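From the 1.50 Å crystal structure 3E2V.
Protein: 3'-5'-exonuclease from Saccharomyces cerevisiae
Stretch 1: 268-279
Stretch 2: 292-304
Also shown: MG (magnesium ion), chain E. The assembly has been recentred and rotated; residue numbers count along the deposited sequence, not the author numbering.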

# COMPACT_ATOMS: atom_id res chain seq x y z
N LEU A 268 4.97 -12.64 14.38
CA LEU A 268 5.87 -11.53 14.65
C LEU A 268 5.28 -10.57 15.69
O LEU A 268 5.99 -10.11 16.59
CB LEU A 268 6.20 -10.80 13.34
CG LEU A 268 6.94 -9.46 13.35
CD1 LEU A 268 8.36 -9.65 13.89
CD2 LEU A 268 6.99 -8.93 11.93
N SER A 269 3.97 -10.29 15.58
CA SER A 269 3.28 -9.34 16.45
C SER A 269 1.78 -9.48 16.29
O SER A 269 1.31 -9.69 15.18
CB SER A 269 3.66 -7.91 16.07
OG SER A 269 2.78 -6.97 16.67
N PRO A 270 1.02 -9.35 17.38
CA PRO A 270 -0.44 -9.34 17.28
C PRO A 270 -0.94 -8.14 16.47
O PRO A 270 -2.09 -8.12 16.06
CB PRO A 270 -0.90 -9.22 18.75
CG PRO A 270 0.26 -8.66 19.46
CD PRO A 270 1.45 -9.25 18.79
N ASN A 271 -0.05 -7.18 16.24
CA ASN A 271 -0.40 -5.95 15.52
C ASN A 271 -0.05 -5.99 14.03
O ASN A 271 -0.16 -4.97 13.35
CB ASN A 271 0.25 -4.74 16.20
CG ASN A 271 -0.46 -4.35 17.50
OD1 ASN A 271 -1.65 -4.61 17.67
ND2 ASN A 271 0.27 -3.73 18.42
N ILE A 272 0.35 -7.16 13.54
CA ILE A 272 0.51 -7.41 12.10
C ILE A 272 -0.86 -7.62 11.48
O ILE A 272 -1.68 -8.41 11.99
CB ILE A 272 1.41 -8.64 11.86
CG1 ILE A 272 2.88 -8.24 11.98
CG2 ILE A 272 1.13 -9.30 10.47
CD1 ILE A 272 3.46 -7.49 10.78
N PHE A 273 -1.11 -6.90 10.39
CA PHE A 273 -2.31 -7.08 9.57
C PHE A 273 -1.87 -7.46 8.18
O PHE A 273 -0.77 -7.10 7.75
CB PHE A 273 -3.14 -5.79 9.52
CG PHE A 273 -3.77 -5.44 10.82
CD1 PHE A 273 -5.11 -5.74 11.04
CD2 PHE A 273 -3.02 -4.87 11.82
CE1 PHE A 273 -5.70 -5.45 12.26
CE2 PHE A 273 -3.58 -4.57 13.06
CZ PHE A 273 -4.92 -4.88 13.28
N ILE A 274 -2.76 -8.14 7.44
CA ILE A 274 -2.43 -8.67 6.12
C ILE A 274 -3.37 -8.07 5.09
O ILE A 274 -4.60 -8.23 5.18
CB ILE A 274 -2.57 -10.21 6.08
CG1 ILE A 274 -1.77 -10.89 7.22
CG2 ILE A 274 -2.18 -10.73 4.71
CD1 ILE A 274 -0.23 -10.73 7.17
N GLY A 275 -2.80 -7.34 4.13
CA GLY A 275 -3.58 -6.77 3.03
C GLY A 275 -3.81 -7.78 1.91
O GLY A 275 -2.87 -8.46 1.46
N VAL A 276 -5.06 -7.86 1.47
CA VAL A 276 -5.50 -8.82 0.47
C VAL A 276 -6.14 -8.08 -0.70
O VAL A 276 -7.10 -7.33 -0.53
CB VAL A 276 -6.50 -9.81 1.09
CG1 VAL A 276 -7.15 -10.74 0.03
CG2 VAL A 276 -5.82 -10.64 2.17
N ASN A 277 -5.57 -8.28 -1.89
CA ASN A 277 -6.12 -7.73 -3.12
C ASN A 277 -6.26 -8.85 -4.15
O ASN A 277 -6.06 -10.03 -3.83
CB ASN A 277 -5.21 -6.61 -3.65
CG ASN A 277 -3.78 -7.07 -3.90
OD1 ASN A 277 -3.55 -8.16 -4.42
ND2 ASN A 277 -2.82 -6.23 -3.57
N GLY A 278 -6.57 -8.51 -5.39
CA GLY A 278 -6.77 -9.53 -6.42
C GLY A 278 -5.54 -10.37 -6.67
O GLY A 278 -5.67 -11.56 -6.98
N CYS A 279 -4.36 -9.79 -6.52
CA CYS A 279 -3.11 -10.55 -6.69
C CYS A 279 -2.94 -11.63 -5.60
O CYS A 279 -2.31 -12.67 -5.84
CB CYS A 279 -1.89 -9.63 -6.76
SG CYS A 279 -1.80 -8.61 -8.25
N GLN A 292 -6.59 -18.81 5.92
CA GLN A 292 -5.90 -18.90 7.22
C GLN A 292 -5.62 -17.56 7.89
O GLN A 292 -5.19 -17.52 9.05
CB GLN A 292 -4.59 -19.68 7.09
CG GLN A 292 -4.78 -21.13 6.62
CD GLN A 292 -3.48 -21.79 6.22
OE1 GLN A 292 -2.63 -21.17 5.57
NE2 GLN A 292 -3.33 -23.06 6.57
N ILE A 293 -5.86 -16.46 7.19
CA ILE A 293 -5.68 -15.14 7.81
C ILE A 293 -6.82 -14.89 8.81
O ILE A 293 -7.99 -14.92 8.42
CB ILE A 293 -5.70 -14.00 6.78
CG1 ILE A 293 -4.63 -14.21 5.69
CG2 ILE A 293 -5.47 -12.65 7.49
CD1 ILE A 293 -4.83 -13.31 4.45
N PRO A 294 -6.51 -14.61 10.09
CA PRO A 294 -7.61 -14.30 11.01
C PRO A 294 -8.45 -13.14 10.47
O PRO A 294 -7.91 -12.11 10.04
CB PRO A 294 -6.89 -13.89 12.29
CG PRO A 294 -5.57 -14.68 12.23
CD PRO A 294 -5.19 -14.58 10.76
N THR A 295 -9.77 -13.32 10.46
CA THR A 295 -10.64 -12.38 9.75
C THR A 295 -10.48 -10.93 10.22
O THR A 295 -10.50 -10.01 9.40
CB THR A 295 -12.10 -12.87 9.81
OG1 THR A 295 -12.16 -14.14 9.15
CG2 THR A 295 -13.05 -11.88 9.12
N GLU A 296 -10.30 -10.71 11.52
CA GLU A 296 -10.10 -9.36 12.04
C GLU A 296 -8.70 -8.79 11.78
O GLU A 296 -8.43 -7.62 12.11
CB GLU A 296 -10.46 -9.30 13.53
CG GLU A 296 -9.34 -9.69 14.48
CD GLU A 296 -9.10 -11.18 14.64
OE1 GLU A 296 -9.67 -11.99 13.88
OE2 GLU A 296 -8.33 -11.55 15.57
N ARG A 297 -7.82 -9.60 11.19
CA ARG A 297 -6.49 -9.11 10.85
C ARG A 297 -6.30 -8.96 9.34
O ARG A 297 -5.19 -8.69 8.88
CB ARG A 297 -5.44 -10.02 11.48
CG ARG A 297 -5.49 -9.90 13.03
CD ARG A 297 -4.60 -10.87 13.71
NE ARG A 297 -3.22 -10.45 13.54
CZ ARG A 297 -2.17 -11.14 13.97
NH1 ARG A 297 -2.31 -12.30 14.62
NH2 ARG A 297 -0.96 -10.66 13.74
N LEU A 298 -7.39 -9.09 8.60
CA LEU A 298 -7.39 -9.04 7.14
C LEU A 298 -7.90 -7.67 6.71
O LEU A 298 -8.95 -7.22 7.17
CB LEU A 298 -8.33 -10.13 6.60
CG LEU A 298 -8.34 -10.42 5.10
CD1 LEU A 298 -8.69 -11.90 4.94
CD2 LEU A 298 -9.32 -9.53 4.33
N LEU A 299 -7.15 -7.01 5.83
CA LEU A 299 -7.59 -5.73 5.26
C LEU A 299 -7.74 -5.87 3.76
O LEU A 299 -7.03 -6.66 3.14
CB LEU A 299 -6.58 -4.62 5.57
CG LEU A 299 -6.22 -4.49 7.05
CD1 LEU A 299 -5.18 -3.40 7.21
CD2 LEU A 299 -7.45 -4.20 7.93
N LEU A 300 -8.69 -5.14 3.18
CA LEU A 300 -8.98 -5.26 1.75
C LEU A 300 -8.37 -4.10 0.98
O LEU A 300 -8.30 -2.96 1.47
CB LEU A 300 -10.50 -5.27 1.53
CG LEU A 300 -11.27 -6.42 2.17
CD1 LEU A 300 -12.79 -6.20 2.04
CD2 LEU A 300 -10.85 -7.70 1.47
N GLU A 301 -7.97 -4.38 -0.26
CA GLU A 301 -7.36 -3.39 -1.13
C GLU A 301 -7.50 -3.85 -2.55
O GLU A 301 -7.72 -5.05 -2.80
CB GLU A 301 -5.87 -3.19 -0.82
CG GLU A 301 -5.18 -4.43 -0.27
CD GLU A 301 -3.67 -4.40 -0.45
OE1 GLU A 301 -3.21 -4.21 -1.60
OE2 GLU A 301 -2.95 -4.58 0.54
N THR A 302 -7.40 -2.90 -3.48
CA THR A 302 -7.41 -3.26 -4.91
C THR A 302 -6.02 -3.30 -5.53
O THR A 302 -5.77 -4.06 -6.47
CB THR A 302 -8.27 -2.31 -5.78
OG1 THR A 302 -7.77 -0.96 -5.69
CG2 THR A 302 -9.75 -2.39 -5.43
N ASP A 303 -5.10 -2.47 -5.02
CA ASP A 303 -3.82 -2.21 -5.71
C ASP A 303 -4.03 -1.60 -7.09
O ASP A 303 -3.13 -1.63 -7.94
CB ASP A 303 -2.93 -3.47 -5.79
CG ASP A 303 -1.46 -3.13 -5.84
OD1 ASP A 303 -1.04 -2.17 -5.14
OD2 ASP A 303 -0.71 -3.83 -6.57
N ALA A 304 -5.21 -0.99 -7.29
CA ALA A 304 -5.51 -0.38 -8.61
C ALA A 304 -4.36 0.57 -9.00
O ALA A 304 -3.84 1.32 -8.15
CB ALA A 304 -6.80 0.33 -8.55
MG MG E . 1.07 -2.18 -4.36
O HOH W 1 -7.44 -6.16 -6.82
O HOH W 2 1.65 -1.62 -6.26
O HOH W 3 1.51 -4.07 -4.88
O HOH W 4 0.98 -0.16 -3.97
O HOH W 5 3.54 -2.35 -3.66

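Four backbone hydrogen bonds join the two strands and their flanks. Strands 272-276 and 298-300 run parallel, pairing I274 with L298, G275 with L299 and V276 with L300. I274 N donates to R297 O (2.9 Å) and L299 N to I274 O (2.9 Å); V276 N then donates to L299 O (2.8 Å), and E301 N, just past the strand, to V276 O (3.1 Å). CA-H...O contacts supplement this ladder, among them G275 CA to L299 O at 3.5 Å and N277 CA to E301 O at 3.1 Å.

Polar side chains fasten both ends. The CA-to-CB bond of R297 points sideways, but its end comes nearer, with a bend at chi3 (73°, p) that brings the guanidinium to I272 O: NE and NH2 both donate to this oxygen, at 3.0 and 2.9 Å, and it lies near the guanidinium plane. P270 O lies over one face of the group. At the other end, the CA-to-CB bond of N277 points toward the second stretch, and its ND2 donates to E301 OE1 (2.8 Å). The second carboxylate oxygen, E301 OE2, sits 3.4 Å from G275 CA; a CB on G275 would come within 2.2 Å of it, so glycine leaves the room this carboxylate occupies.

Apolar side chains, suited to these buried positions, pack on both faces of the sheet. On the face carrying I274, V276 and L298, the branched V276 reaches two partners through CG2, which lies 3.6 Å from I293 CD1 and 3.9 Å from L298 CG; I274 CG2 also meets I293 CD1, at 3.7 Å. On the face of L299, its CD1 packs 3.9 Å from F273 CB, while the F273 ring turns its edge to E296 O, 3.5 Å from CE1. Together the stretches bury 762 Å².

One water bridges the start of the 3-10 segment at G278 and the loop at T302, accepting from G278 N (2.9 Å) and donating to T302 O (2.7 Å). Nearby, D303 OD1 binds magnesium at 2.2 Å.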